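PDB 2BCG: Rab GDP-dissociation inhibitor from Saccharomyces cerevisiae, which slows the release of GDP from the Rab GTPase SEC4, so holding back GTP binding, and extracts GDP-bound YPT7 from vacuolar membranes. Local coordinates for residues R148-K151 with K152-E155; E180-K184 with F185-N189; K192-I195 with G196-A200; T203-D206 with Y207-Q210; E217-L220 with L221-S225. All coordinates share one frame; numbering follows the deposited sequence.

Interaction 1 (R148-K151 with K152-E155); sequences RRMK and KFLE. With GER (geran-8-yl geran), chain D.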
# COMPACT_ATOMS: atom_id res chain seq x y z
N ARG A 148 -38.68 -1.15 -9.58
CA ARG A 148 -39.52 -1.38 -8.41
C ARG A 148 -39.24 -2.73 -7.74
O ARG A 148 -39.20 -2.82 -6.50
CB ARG A 148 -41.01 -1.22 -8.78
CG ARG A 148 -41.39 0.21 -9.13
CD ARG A 148 -42.89 0.39 -9.41
NE ARG A 148 -43.14 1.73 -9.93
CZ ARG A 148 -44.33 2.18 -10.34
NH1 ARG A 148 -45.40 1.40 -10.31
NH2 ARG A 148 -44.42 3.43 -10.79
N ARG A 149 -39.04 -3.77 -8.55
CA ARG A 149 -38.70 -5.10 -8.02
C ARG A 149 -37.29 -5.09 -7.41
O ARG A 149 -37.06 -5.69 -6.37
CB ARG A 149 -38.81 -6.17 -9.11
CG ARG A 149 -40.25 -6.53 -9.53
CD ARG A 149 -40.27 -7.63 -10.56
NE ARG A 149 -39.91 -7.18 -11.91
CZ ARG A 149 -40.78 -6.73 -12.81
NH1 ARG A 149 -42.08 -6.68 -12.52
NH2 ARG A 149 -40.36 -6.34 -14.01
N MET A 150 -36.36 -4.39 -8.08
CA MET A 150 -35.00 -4.17 -7.56
C MET A 150 -35.01 -3.51 -6.18
O MET A 150 -34.26 -3.91 -5.28
CB MET A 150 -34.25 -3.28 -8.55
CG MET A 150 -32.87 -2.85 -8.11
SD MET A 150 -31.80 -4.27 -7.99
CE MET A 150 -30.27 -3.48 -7.45
N LYS A 151 -35.83 -2.48 -6.03
CA LYS A 151 -35.98 -1.73 -4.77
C LYS A 151 -36.43 -2.59 -3.59
O LYS A 151 -35.86 -2.50 -2.49
CB LYS A 151 -36.95 -0.56 -4.99
CG LYS A 151 -37.08 0.37 -3.80
CD LYS A 151 -37.43 1.75 -4.29
CE LYS A 151 -37.91 2.68 -3.17
NZ LYS A 151 -38.10 4.04 -3.79
N LYS A 152 -37.44 -3.43 -3.81
CA LYS A 152 -37.89 -4.33 -2.75
C LYS A 152 -36.79 -5.29 -2.34
O LYS A 152 -36.62 -5.57 -1.16
CB LYS A 152 -39.13 -5.09 -3.19
CG LYS A 152 -40.30 -4.17 -3.44
CD LYS A 152 -41.52 -4.92 -3.87
CE LYS A 152 -42.76 -4.12 -3.47
NZ LYS A 152 -44.01 -4.76 -3.94
N PHE A 153 -36.02 -5.77 -3.32
CA PHE A 153 -34.85 -6.59 -3.05
C PHE A 153 -33.84 -5.86 -2.14
O PHE A 153 -33.41 -6.40 -1.12
CB PHE A 153 -34.18 -7.00 -4.36
CG PHE A 153 -32.86 -7.69 -4.18
CD1 PHE A 153 -32.80 -9.00 -3.74
CD2 PHE A 153 -31.66 -7.02 -4.49
CE1 PHE A 153 -31.58 -9.65 -3.58
CE2 PHE A 153 -30.44 -7.65 -4.34
CZ PHE A 153 -30.39 -8.98 -3.88
N LEU A 154 -33.48 -4.64 -2.51
CA LEU A 154 -32.49 -3.89 -1.74
C LEU A 154 -33.03 -3.47 -0.37
O LEU A 154 -32.26 -3.34 0.59
CB LEU A 154 -31.96 -2.69 -2.53
CG LEU A 154 -31.11 -3.01 -3.77
CD1 LEU A 154 -30.75 -1.70 -4.45
CD2 LEU A 154 -29.84 -3.80 -3.45
N GLU A 155 -34.35 -3.25 -0.27
CA GLU A 155 -34.99 -2.95 1.02
C GLU A 155 -34.91 -4.15 1.97
O GLU A 155 -34.78 -3.99 3.19
CB GLU A 155 -36.44 -2.52 0.82
CG GLU A 155 -36.60 -1.07 0.31
CD GLU A 155 -38.03 -0.75 -0.14
OE1 GLU A 155 -38.82 -1.69 -0.40
OE2 GLU A 155 -38.37 0.46 -0.23
C1 GER D . -27.40 -0.10 3.27
C2 GER D . -28.02 0.34 1.92
C3 GER D . -28.71 -0.51 1.04
C4 GER D . -28.94 -2.00 1.33
C5 GER D . -29.25 0.08 -0.28
C6 GER D . -30.77 0.29 -0.28
C7 GER D . -31.17 1.06 -1.37
C8 GER D . -32.44 1.19 -1.95
C9 GER D . -33.65 0.43 -1.39
C10 GER D . -32.63 2.13 -3.16
C11 GER D . -32.77 1.40 -4.50
C12 GER D . -33.28 2.26 -5.48
C13 GER D . -33.59 2.00 -6.81
C14 GER D . -33.38 0.63 -7.45
C15 GER D . -34.15 3.13 -7.68
C16 GER D . -35.67 3.11 -7.67
C17 GER D . -36.18 3.94 -8.65
C18 GER D . -37.36 3.76 -9.36
C19 GER D . -38.26 2.54 -9.08
C20 GER D . -37.77 4.80 -10.42

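Interaction 2 (E180-K184 with F185-N189); sequences EVYYK and FGLGN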
# COMPACT_ATOMS: atom_id res chain seq x y z
N GLU A 180 -32.84 -18.50 -6.05
CA GLU A 180 -34.10 -18.56 -5.31
C GLU A 180 -34.43 -17.26 -4.62
O GLU A 180 -35.58 -16.85 -4.56
CB GLU A 180 -34.09 -19.72 -4.31
CG GLU A 180 -34.08 -21.08 -4.97
CD GLU A 180 -33.99 -22.22 -3.97
OE1 GLU A 180 -33.46 -22.00 -2.85
OE2 GLU A 180 -34.44 -23.33 -4.31
N VAL A 181 -33.41 -16.56 -4.13
CA VAL A 181 -33.62 -15.24 -3.55
C VAL A 181 -34.12 -14.26 -4.64
O VAL A 181 -35.05 -13.48 -4.41
CB VAL A 181 -32.31 -14.70 -2.85
CG1 VAL A 181 -32.44 -13.23 -2.53
CG2 VAL A 181 -31.99 -15.49 -1.58
N TYR A 182 -33.52 -14.33 -5.83
CA TYR A 182 -33.91 -13.47 -6.95
C TYR A 182 -35.38 -13.75 -7.31
O TYR A 182 -36.16 -12.81 -7.54
CB TYR A 182 -33.00 -13.72 -8.16
CG TYR A 182 -31.57 -13.13 -8.11
CD1 TYR A 182 -30.52 -13.81 -8.73
CD2 TYR A 182 -31.29 -11.91 -7.47
CE1 TYR A 182 -29.20 -13.27 -8.76
CE2 TYR A 182 -29.96 -11.35 -7.49
CZ TYR A 182 -28.94 -12.06 -8.13
OH TYR A 182 -27.65 -11.52 -8.14
N TYR A 183 -35.74 -15.04 -7.29
CA TYR A 183 -37.11 -15.48 -7.63
C TYR A 183 -38.15 -14.89 -6.69
O TYR A 183 -39.20 -14.44 -7.15
CB TYR A 183 -37.20 -17.00 -7.61
CG TYR A 183 -38.40 -17.57 -8.33
CD1 TYR A 183 -38.41 -17.68 -9.73
CD2 TYR A 183 -39.49 -18.07 -7.62
CE1 TYR A 183 -39.52 -18.25 -10.41
CE2 TYR A 183 -40.59 -18.62 -8.28
CZ TYR A 183 -40.59 -18.71 -9.66
OH TYR A 183 -41.67 -19.28 -10.33
N LYS A 184 -37.86 -14.89 -5.38
CA LYS A 184 -38.79 -14.33 -4.39
C LYS A 184 -39.15 -12.89 -4.78
O LYS A 184 -40.29 -12.46 -4.62
CB LYS A 184 -38.18 -14.42 -2.98
CG LYS A 184 -38.97 -13.72 -1.85
CD LYS A 184 -40.15 -14.55 -1.32
CE LYS A 184 -39.69 -15.77 -0.54
NZ LYS A 184 -40.83 -16.42 0.17
N PHE A 185 -38.18 -12.15 -5.32
CA PHE A 185 -38.41 -10.78 -5.73
C PHE A 185 -38.74 -10.60 -7.20
O PHE A 185 -38.88 -9.47 -7.66
CB PHE A 185 -37.20 -9.94 -5.33
CG PHE A 185 -36.98 -9.92 -3.85
CD1 PHE A 185 -36.04 -10.75 -3.28
CD2 PHE A 185 -37.78 -9.12 -3.03
CE1 PHE A 185 -35.85 -10.75 -1.90
CE2 PHE A 185 -37.60 -9.12 -1.65
CZ PHE A 185 -36.64 -9.93 -1.09
N GLY A 186 -38.84 -11.70 -7.94
CA GLY A 186 -39.25 -11.68 -9.35
C GLY A 186 -38.30 -10.98 -10.30
O GLY A 186 -38.73 -10.35 -11.26
N LEU A 187 -37.00 -11.07 -10.02
CA LEU A 187 -36.00 -10.34 -10.84
C LEU A 187 -35.63 -11.09 -12.12
O LEU A 187 -35.35 -12.29 -12.06
CB LEU A 187 -34.75 -10.05 -10.00
CG LEU A 187 -35.00 -9.41 -8.63
CD1 LEU A 187 -33.69 -9.27 -7.85
CD2 LEU A 187 -35.67 -8.09 -8.80
N GLY A 188 -35.60 -10.39 -13.25
CA GLY A 188 -35.21 -11.00 -14.54
C GLY A 188 -33.72 -11.16 -14.74
O GLY A 188 -32.93 -10.66 -13.94
N ASN A 189 -33.31 -11.83 -15.82
CA ASN A 189 -31.90 -12.19 -16.02
C ASN A 189 -30.95 -11.01 -16.13
O ASN A 189 -29.83 -11.09 -15.63
CB ASN A 189 -31.72 -13.13 -17.22
CG ASN A 189 -32.31 -14.51 -16.98
OD1 ASN A 189 -31.80 -15.30 -16.17
ND2 ASN A 189 -33.40 -14.82 -17.68

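Interaction 3 (K192-I195 with G196-A200); sequences KEFI and GHAMA. With GER (geran-8-yl geran), chain C.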
# COMPACT_ATOMS: atom_id res chain seq x y z
N LYS A 192 -30.45 -9.79 -12.58
CA LYS A 192 -29.58 -10.74 -11.89
C LYS A 192 -28.12 -10.44 -12.24
O LYS A 192 -27.30 -10.38 -11.33
CB LYS A 192 -29.95 -12.18 -12.22
CG LYS A 192 -31.34 -12.62 -11.81
CD LYS A 192 -31.45 -14.11 -12.16
CE LYS A 192 -32.87 -14.57 -12.32
NZ LYS A 192 -32.88 -16.05 -12.57
N GLU A 193 -27.82 -10.25 -13.53
CA GLU A 193 -26.43 -9.99 -14.00
C GLU A 193 -25.89 -8.72 -13.37
O GLU A 193 -24.75 -8.69 -12.88
CB GLU A 193 -26.33 -9.91 -15.54
CG GLU A 193 -25.16 -8.99 -16.05
CD GLU A 193 -24.98 -9.00 -17.57
OE1 GLU A 193 -25.11 -7.93 -18.23
OE2 GLU A 193 -24.69 -10.08 -18.09
N PHE A 194 -26.71 -7.68 -13.35
CA PHE A 194 -26.32 -6.41 -12.75
C PHE A 194 -26.01 -6.55 -11.26
O PHE A 194 -24.96 -6.09 -10.77
CB PHE A 194 -27.38 -5.33 -12.95
CG PHE A 194 -27.05 -4.06 -12.24
CD1 PHE A 194 -26.16 -3.13 -12.81
CD2 PHE A 194 -27.56 -3.82 -10.96
CE1 PHE A 194 -25.83 -1.96 -12.11
CE2 PHE A 194 -27.22 -2.66 -10.25
CZ PHE A 194 -26.36 -1.73 -10.83
N ILE A 195 -26.92 -7.17 -10.50
CA ILE A 195 -26.68 -7.33 -9.07
C ILE A 195 -25.46 -8.21 -8.83
O ILE A 195 -24.57 -7.83 -8.05
CB ILE A 195 -27.89 -7.95 -8.35
CG1 ILE A 195 -29.05 -6.97 -8.41
CG2 ILE A 195 -27.53 -8.30 -6.86
CD1 ILE A 195 -30.41 -7.63 -8.07
N GLY A 196 -25.41 -9.35 -9.50
CA GLY A 196 -24.32 -10.31 -9.31
C GLY A 196 -22.95 -9.76 -9.68
O GLY A 196 -21.98 -9.98 -8.93
N HIS A 197 -22.87 -9.05 -10.81
CA HIS A 197 -21.56 -8.63 -11.39
C HIS A 197 -21.17 -7.23 -11.01
O HIS A 197 -19.98 -6.97 -10.78
CB HIS A 197 -21.54 -8.78 -12.90
CG HIS A 197 -21.65 -10.20 -13.35
ND1 HIS A 197 -20.59 -10.90 -13.88
CD2 HIS A 197 -22.69 -11.07 -13.28
CE1 HIS A 197 -20.97 -12.13 -14.14
NE2 HIS A 197 -22.24 -12.26 -13.78
N ALA A 198 -22.14 -6.31 -10.94
CA ALA A 198 -21.82 -4.92 -10.59
C ALA A 198 -21.90 -4.63 -9.10
O ALA A 198 -21.29 -3.65 -8.66
CB ALA A 198 -22.70 -3.93 -11.34
N MET A 199 -22.63 -5.44 -8.32
CA MET A 199 -22.76 -5.19 -6.88
C MET A 199 -22.06 -6.24 -6.04
O MET A 199 -21.22 -5.89 -5.17
CB MET A 199 -24.24 -5.05 -6.46
CG MET A 199 -24.93 -3.87 -7.13
SD MET A 199 -26.66 -3.65 -6.59
CE MET A 199 -26.35 -2.95 -4.96
N ALA A 200 -22.38 -7.51 -6.30
CA ALA A 200 -21.72 -8.59 -5.58
C ALA A 200 -20.29 -8.79 -6.13
O ALA A 200 -19.42 -9.36 -5.45
CB ALA A 200 -22.54 -9.88 -5.63
C1 GER C . -28.16 4.17 4.04
C2 GER C . -28.07 4.98 2.72
C3 GER C . -28.95 4.79 1.65
C4 GER C . -30.10 3.77 1.73
C5 GER C . -28.80 5.63 0.36
C6 GER C . -27.56 5.24 -0.48
C7 GER C . -27.82 4.25 -1.43
C8 GER C . -27.08 3.08 -1.66
C9 GER C . -25.86 2.78 -0.79
C10 GER C . -27.50 2.05 -2.74
C11 GER C . -26.85 2.18 -4.14
C12 GER C . -27.72 1.58 -5.07
C13 GER C . -27.52 0.81 -6.22
C14 GER C . -26.11 0.44 -6.73
C15 GER C . -28.76 0.32 -6.99
C16 GER C . -28.61 0.32 -8.52
C17 GER C . -29.73 0.86 -9.15
C18 GER C . -30.07 0.89 -10.51
C19 GER C . -29.20 0.27 -11.62
C20 GER C . -31.37 1.56 -10.93

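Interaction 4 (T203-D206 with Y207-Q210); sequences TNDD and YLQQ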
# COMPACT_ATOMS: atom_id res chain seq x y z
N THR A 203 -17.26 -12.65 -10.79
CA THR A 203 -16.67 -12.55 -12.14
C THR A 203 -17.31 -13.58 -13.05
O THR A 203 -17.08 -13.60 -14.27
CB THR A 203 -15.13 -12.74 -12.12
OG1 THR A 203 -14.59 -12.52 -13.43
CG2 THR A 203 -14.78 -14.12 -11.70
N ASN A 204 -18.13 -14.44 -12.44
CA ASN A 204 -18.86 -15.47 -13.15
C ASN A 204 -20.22 -15.69 -12.51
O ASN A 204 -20.52 -15.09 -11.47
CB ASN A 204 -18.04 -16.78 -13.18
CG ASN A 204 -17.65 -17.25 -11.79
OD1 ASN A 204 -18.50 -17.39 -10.90
ND2 ASN A 204 -16.36 -17.49 -11.58
N ASP A 205 -21.03 -16.55 -13.13
CA ASP A 205 -22.37 -16.85 -12.63
C ASP A 205 -22.50 -18.10 -11.75
O ASP A 205 -23.62 -18.55 -11.50
CB ASP A 205 -23.33 -16.97 -13.81
CG ASP A 205 -23.73 -15.63 -14.34
OD1 ASP A 205 -24.21 -15.59 -15.49
OD2 ASP A 205 -23.57 -14.63 -13.61
N ASP A 206 -21.37 -18.64 -11.29
CA ASP A 206 -21.40 -19.80 -10.40
C ASP A 206 -22.29 -19.56 -9.17
O ASP A 206 -23.00 -20.47 -8.73
CB ASP A 206 -20.00 -20.14 -9.90
CG ASP A 206 -19.07 -20.59 -11.02
OD1 ASP A 206 -19.51 -20.76 -12.18
OD2 ASP A 206 -17.86 -20.78 -10.71
N TYR A 207 -22.24 -18.34 -8.63
CA TYR A 207 -22.96 -17.97 -7.39
C TYR A 207 -24.48 -18.22 -7.43
O TYR A 207 -25.11 -18.34 -6.37
CB TYR A 207 -22.72 -16.50 -7.04
CG TYR A 207 -23.58 -15.56 -7.86
CD1 TYR A 207 -23.22 -15.19 -9.18
CD2 TYR A 207 -24.77 -15.04 -7.33
CE1 TYR A 207 -24.03 -14.32 -9.94
CE2 TYR A 207 -25.59 -14.18 -8.07
CZ TYR A 207 -25.22 -13.84 -9.37
OH TYR A 207 -26.03 -12.98 -10.08
N LEU A 208 -25.05 -18.27 -8.63
CA LEU A 208 -26.50 -18.44 -8.78
C LEU A 208 -27.01 -19.73 -8.13
O LEU A 208 -28.13 -19.77 -7.60
CB LEU A 208 -26.88 -18.41 -10.25
CG LEU A 208 -26.86 -17.09 -11.03
CD1 LEU A 208 -27.17 -17.40 -12.48
CD2 LEU A 208 -27.85 -16.07 -10.47
N GLN A 209 -26.18 -20.77 -8.16
CA GLN A 209 -26.58 -22.08 -7.67
C GLN A 209 -25.93 -22.42 -6.33
O GLN A 209 -25.95 -23.57 -5.89
CB GLN A 209 -26.34 -23.16 -8.73
CG GLN A 209 -27.00 -22.87 -10.09
CD GLN A 209 -28.51 -22.59 -10.01
OE1 GLN A 209 -29.20 -23.06 -9.10
NE2 GLN A 209 -29.02 -21.82 -10.97
N GLN A 210 -25.36 -21.41 -5.67
CA GLN A 210 -24.71 -21.57 -4.37
C GLN A 210 -25.56 -20.87 -3.30
O GLN A 210 -26.36 -19.99 -3.64
CB GLN A 210 -23.30 -20.98 -4.40
CG GLN A 210 -22.29 -21.85 -5.12
CD GLN A 210 -21.00 -21.13 -5.46
OE1 GLN A 210 -20.76 -20.00 -5.02
NE2 GLN A 210 -20.16 -21.79 -6.24
O HOH W 1 -25.76 -13.23 -12.65

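Interaction 5 (E217-L220 with L221-S225); sequences ERIL and LYCQS. With GER (geran-8-yl geran), chain D.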
# COMPACT_ATOMS: atom_id res chain seq x y z
N GLU A 217 -23.93 -10.99 1.78
CA GLU A 217 -22.87 -10.21 2.43
C GLU A 217 -22.09 -9.31 1.46
O GLU A 217 -21.79 -8.17 1.82
CB GLU A 217 -21.95 -11.08 3.31
CG GLU A 217 -21.06 -12.11 2.60
CD GLU A 217 -20.44 -13.18 3.55
OE1 GLU A 217 -20.65 -13.11 4.78
OE2 GLU A 217 -19.73 -14.09 3.05
N ARG A 218 -21.76 -9.80 0.26
CA ARG A 218 -21.06 -8.97 -0.75
C ARG A 218 -21.92 -7.77 -1.20
O ARG A 218 -21.40 -6.67 -1.34
CB ARG A 218 -20.63 -9.78 -1.98
CG ARG A 218 -19.49 -10.80 -1.80
CD ARG A 218 -19.34 -11.51 -3.14
NE ARG A 218 -18.18 -12.38 -3.27
CZ ARG A 218 -17.31 -12.36 -4.28
NH1 ARG A 218 -17.45 -11.51 -5.29
NH2 ARG A 218 -16.29 -13.21 -4.28
N ILE A 219 -23.22 -7.99 -1.42
CA ILE A 219 -24.11 -6.92 -1.80
C ILE A 219 -24.27 -5.90 -0.68
O ILE A 219 -24.22 -4.69 -0.90
CB ILE A 219 -25.50 -7.50 -2.23
CG1 ILE A 219 -25.32 -8.39 -3.47
CG2 ILE A 219 -26.50 -6.35 -2.47
CD1 ILE A 219 -26.48 -9.36 -3.67
N LEU A 220 -24.48 -6.38 0.56
CA LEU A 220 -24.46 -5.49 1.70
C LEU A 220 -23.15 -4.68 1.81
O LEU A 220 -23.21 -3.45 2.02
CB LEU A 220 -24.70 -6.27 2.99
CG LEU A 220 -24.89 -5.48 4.28
CD1 LEU A 220 -26.07 -4.52 4.25
CD2 LEU A 220 -25.01 -6.52 5.39
N LEU A 221 -22.01 -5.37 1.66
CA LEU A 221 -20.67 -4.71 1.66
C LEU A 221 -20.60 -3.61 0.60
O LEU A 221 -20.12 -2.52 0.87
CB LEU A 221 -19.54 -5.72 1.45
CG LEU A 221 -18.11 -5.15 1.34
CD1 LEU A 221 -17.69 -4.35 2.58
CD2 LEU A 221 -17.10 -6.22 1.02
N TYR A 222 -21.09 -3.90 -0.60
CA TYR A 222 -21.09 -2.89 -1.66
C TYR A 222 -21.92 -1.67 -1.27
O TYR A 222 -21.47 -0.52 -1.42
CB TYR A 222 -21.64 -3.49 -2.97
CG TYR A 222 -21.55 -2.57 -4.18
CD1 TYR A 222 -22.50 -1.55 -4.37
CD2 TYR A 222 -20.54 -2.74 -5.13
CE1 TYR A 222 -22.44 -0.70 -5.48
CE2 TYR A 222 -20.45 -1.90 -6.26
CZ TYR A 222 -21.41 -0.89 -6.42
OH TYR A 222 -21.31 -0.04 -7.51
N CYS A 223 -23.16 -1.91 -0.81
CA CYS A 223 -24.04 -0.81 -0.44
C CYS A 223 -23.49 -0.01 0.74
O CYS A 223 -23.50 1.22 0.71
CB CYS A 223 -25.44 -1.33 -0.10
SG CYS A 223 -26.26 -2.09 -1.52
N GLN A 224 -22.97 -0.70 1.75
CA GLN A 224 -22.32 0.01 2.86
C GLN A 224 -21.11 0.83 2.39
O GLN A 224 -20.88 1.94 2.86
CB GLN A 224 -21.88 -0.97 3.95
CG GLN A 224 -23.03 -1.68 4.66
CD GLN A 224 -22.52 -2.79 5.55
OE1 GLN A 224 -21.45 -3.36 5.31
NE2 GLN A 224 -23.30 -3.13 6.58
N SER A 225 -20.33 0.27 1.48
CA SER A 225 -19.16 0.99 0.97
C SER A 225 -19.49 2.23 0.16
O SER A 225 -18.85 3.26 0.33
CB SER A 225 -18.28 0.04 0.14
OG SER A 225 -17.75 -1.01 0.94
C1 GER D . -27.40 -0.10 3.27
C2 GER D . -28.02 0.34 1.92
C3 GER D . -28.71 -0.51 1.04
C4 GER D . -28.94 -2.00 1.33
C5 GER D . -29.25 0.08 -0.28
C6 GER D . -30.77 0.29 -0.28
C7 GER D . -31.17 1.06 -1.37
C8 GER D . -32.44 1.19 -1.95
C9 GER D . -33.65 0.43 -1.39
C10 GER D . -32.63 2.13 -3.16
C11 GER D . -32.77 1.40 -4.50
C12 GER D . -33.28 2.26 -5.48
C13 GER D . -33.59 2.00 -6.81
C14 GER D . -33.38 0.63 -7.45
C15 GER D . -34.15 3.13 -7.68
C16 GER D . -35.67 3.11 -7.67
C17 GER D . -36.18 3.94 -8.65
C18 GER D . -37.36 3.76 -9.36
C19 GER D . -38.26 2.54 -9.08
C20 GER D . -37.77 4.80 -10.42

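Interaction 1 (R148-K151 with K152-E155)
One wall of the geranylgeranyl-binding site is a helix face, and M150 and L154, one turn apart on helix 144-159, supply its apolar part. The methyl M150 CE rests 3.5 Å from L154 CD1, the two side chains crossing at a slant. M150 reaches L154 because CG stands anti to the backbone N (chi1 174°) and the chain then bends at chi2. Both residues also meet the chain D lipid: M150 CG lies 3.6 Å from GER C14, and L154 CD1 is 3.7 Å from GER C11. With an alanine here in place of L154, M150 CE and GER C11 would probably lose the methyl they share, leaving M150 freer to turn. The same pair is joined by the helix bond from L154 N to M150 O, 3.0 Å. K151 and E155 border the lipid on the more polar side, K151 CE being 3.7 Å from E155 OE2 while the ammonium stays 5.1 Å away, K151 NZ to E155 OE2. M199 and I195 of helix 189-199 pack against M150. Methyl and methylene carbons thus hold the lipid, and even K151 and E155 offer it methylenes (E155 CG to GER C9, 3.7 Å), their charged ends lying farther off.

Interaction 2 (E180-K184 with F185-N189)
With CG of F185 anti to the carbonyl carbon (chi1 -62°), the phenyl ring folds back against the last helical turn and turns its edge to V181 O, 3.1 Å from F185 CD1. V181 adds CG1 beside CE1 of the same ring, and K184 CG sits over one ring face, offset toward the rim. In L187 a similar first torsion, chi1 -50°, sends CD1 to within 3.6 Å of Y182 CD2, the two side chains crossing at about a right angle. Between these groups the helix 178-184 ends in a Schellman motif: G186 takes positive phi, a conformation that favours glycine, and the chain leaves the helix. L187 N gives an almost straight bond to Y182 O, 3.1 Å, arriving from above the carbonyl plane, while G186 N binds Y183 O at 2.9 Å. A serine in place of F185 would probably leave V181 and K184 CG without the ring they lie against, and W156 of helix 144-159 without its aromatic partner. F153 and W156 of that helix also cover V181. The hydroxyl of Y182 points elsewhere, to Y207 OH, and G188, the N-cap of the next helix, gives its N-H to E146.

Interaction 3 (K192-I195 with G196-A200)
The carbonyl oxygen of I195 is gripped by two backbone N-H groups in the C-terminal part of helix 189-199. A200 N reaches it at 2.8 Å, nearly along the C=O axis, whereas M199 N, 3.1 Å from the same I195 O, comes in from above the carbonyl plane. The first closes a wider, pi-type turn and the second an ordinary helical one, as the helix widens there. One residue earlier, F194 O accepts from A198 N at 2.8 Å and weakly from M199 N.

Two side chains of this turn meet F194. Its CG lies anti to the backbone N (chi1 175°), which sends the ring along the helix toward A198 and M199. The A198 methyl stands over one face in a CH-pi contact, its CB 4.1 Å from the ring centroid and 27° off the normal. M199 SD approaches obliquely, 3.8 Å from F194 CE2, in a Met-aromatic contact. The lipid of chain C completes the cluster: F194 CZ is 3.6 Å from GER C19, and the bend at chi3 of M199 carries CE to within 3.8 Å of GER C14. F194 and M199 thus offer the isoprenoid an aromatic ring and a thioether methyl side by side.

H197 leaves the helix on another side, bonded through ND1 to D344, while K192 makes a salt bridge with D179. Helix 144-159 meets I195 and M199 through M150, F153 and L154; helix 212-229 adds I219, Y222 and C223, and Y182 of helix 178-184 touches K192 and I195.

Interaction 4 (T203-D206 with Y207-Q210)
An Asx turn leads into a short 3-10 segment in the connection between helices 189-199 and 212-229, and across it D205 and Y207 stand side by side. N204 OD1 opens the turn by accepting from D206 N at 3.2 Å. Two i to i+3 backbone bonds follow, L208 N to D205 O and Q209 N to D206 O, both 3.2 Å, as expected of a 3-10 turn.

The Y207 ring is the main side-chain feature. Its CG stands between the backbone N and the carbonyl carbon (chi1 79°), the crowded position, and this directs the ring back over the entry to the turn. There N204 O lies at the ring edge and in its plane, 3.5 Å from Y207 CD1, and D205 OD2 approaches the same edge, 3.7 Å from Y207 CE1. The carboxylate and ring planes are 65° apart. L208 CG covers part of one ring face near the rim, while CD1 of L208 reaches back to D205 CB.

A water joins the two polar ends: it donates to D205 OD2 at 2.8 Å and lies 2.6 Å from Y207 OH. The same carboxylate oxygen accepts from H197 NE2, and the hydroxyl has Y182 as a second partner. W202 stacks on the Y207 ring.

D205 OD2 therefore serves histidine and water together, a pairing likely to favour its ionised form, and the water couples that carboxylate to the phenol, whose rotation is limited by the groups along its edge and on its face.

Interaction 5 (E217-L220 with L221-S225)
The backbone from E217 to S225 is regular alpha helix, with successive i to i+4 bonds such as C223 N to I219 O, 3.0 Å, and Q224 N to L220 O, 2.8 Å. On one side L220 and Q224 pass each other at a slant. L220 CG, anti to its own nitrogen (chi1 -173°), stands 3.8 Å from Q224 CD, so a branched aliphatic group lies against the flat end of the glutamine. The base of the glutamine closes on the helix as well, Q224 CG being 3.2 Å from L220 O.

A second face is apolar and turned to the ligand. I219 CG2 and C223 SG are 4.4 Å apart, a loose contact, and the cysteine also faces the chain D lipid, with C223 CB 3.6 Å from GER C3. The sulfur stands anti to the carbonyl carbon (chi1 -64°), which leaves it beside the backbone N and close to I219. Y222 touches the other lipid and M199 of helix 189-199.

Further on, L221 O accepts twice from S225. S225 OG is 2.8 Å and S225 N 2.9 Å from L221 O, reaching it from opposite faces of its plane, so the serine side chain is tied back to its own helix. That hydroxyl also bonds to the backbone N of N94. R218 points to yet another side, where NH1 binds A200 O and the guanidinium makes a cation-pi contact with W202.

The arrangement is that of a pocket-lining helix: C223 belongs to the sites of both lipids, while R218 and S225 join the helix to other parts of the fold.

How the interactions relate
Interactions 1, 3 and 5 line the lipid site, and interactions 2 and 4 lie behind it. Interactions 1 and 5 both touch the chain D lipid, with centres 15 Å apart, and interaction 3 meets the chain C lipid, which L154 and Y222 also touch. M150 CE to M199 SD, 3.7 Å, joins interactions 1 and 3, and I195 CG2 to I219 CD1, 3.5 Å, joins 3 and 5. Interaction 2 packs on interaction 1 through F153 CD1 and F185 CD1, 3.7 Å apart. Interaction 4, whose Y207 side chain is about 14 Å from a bound lipid, is tied to interaction 3 by H197 NE2 and D205 OD2, 2.7 Å apart.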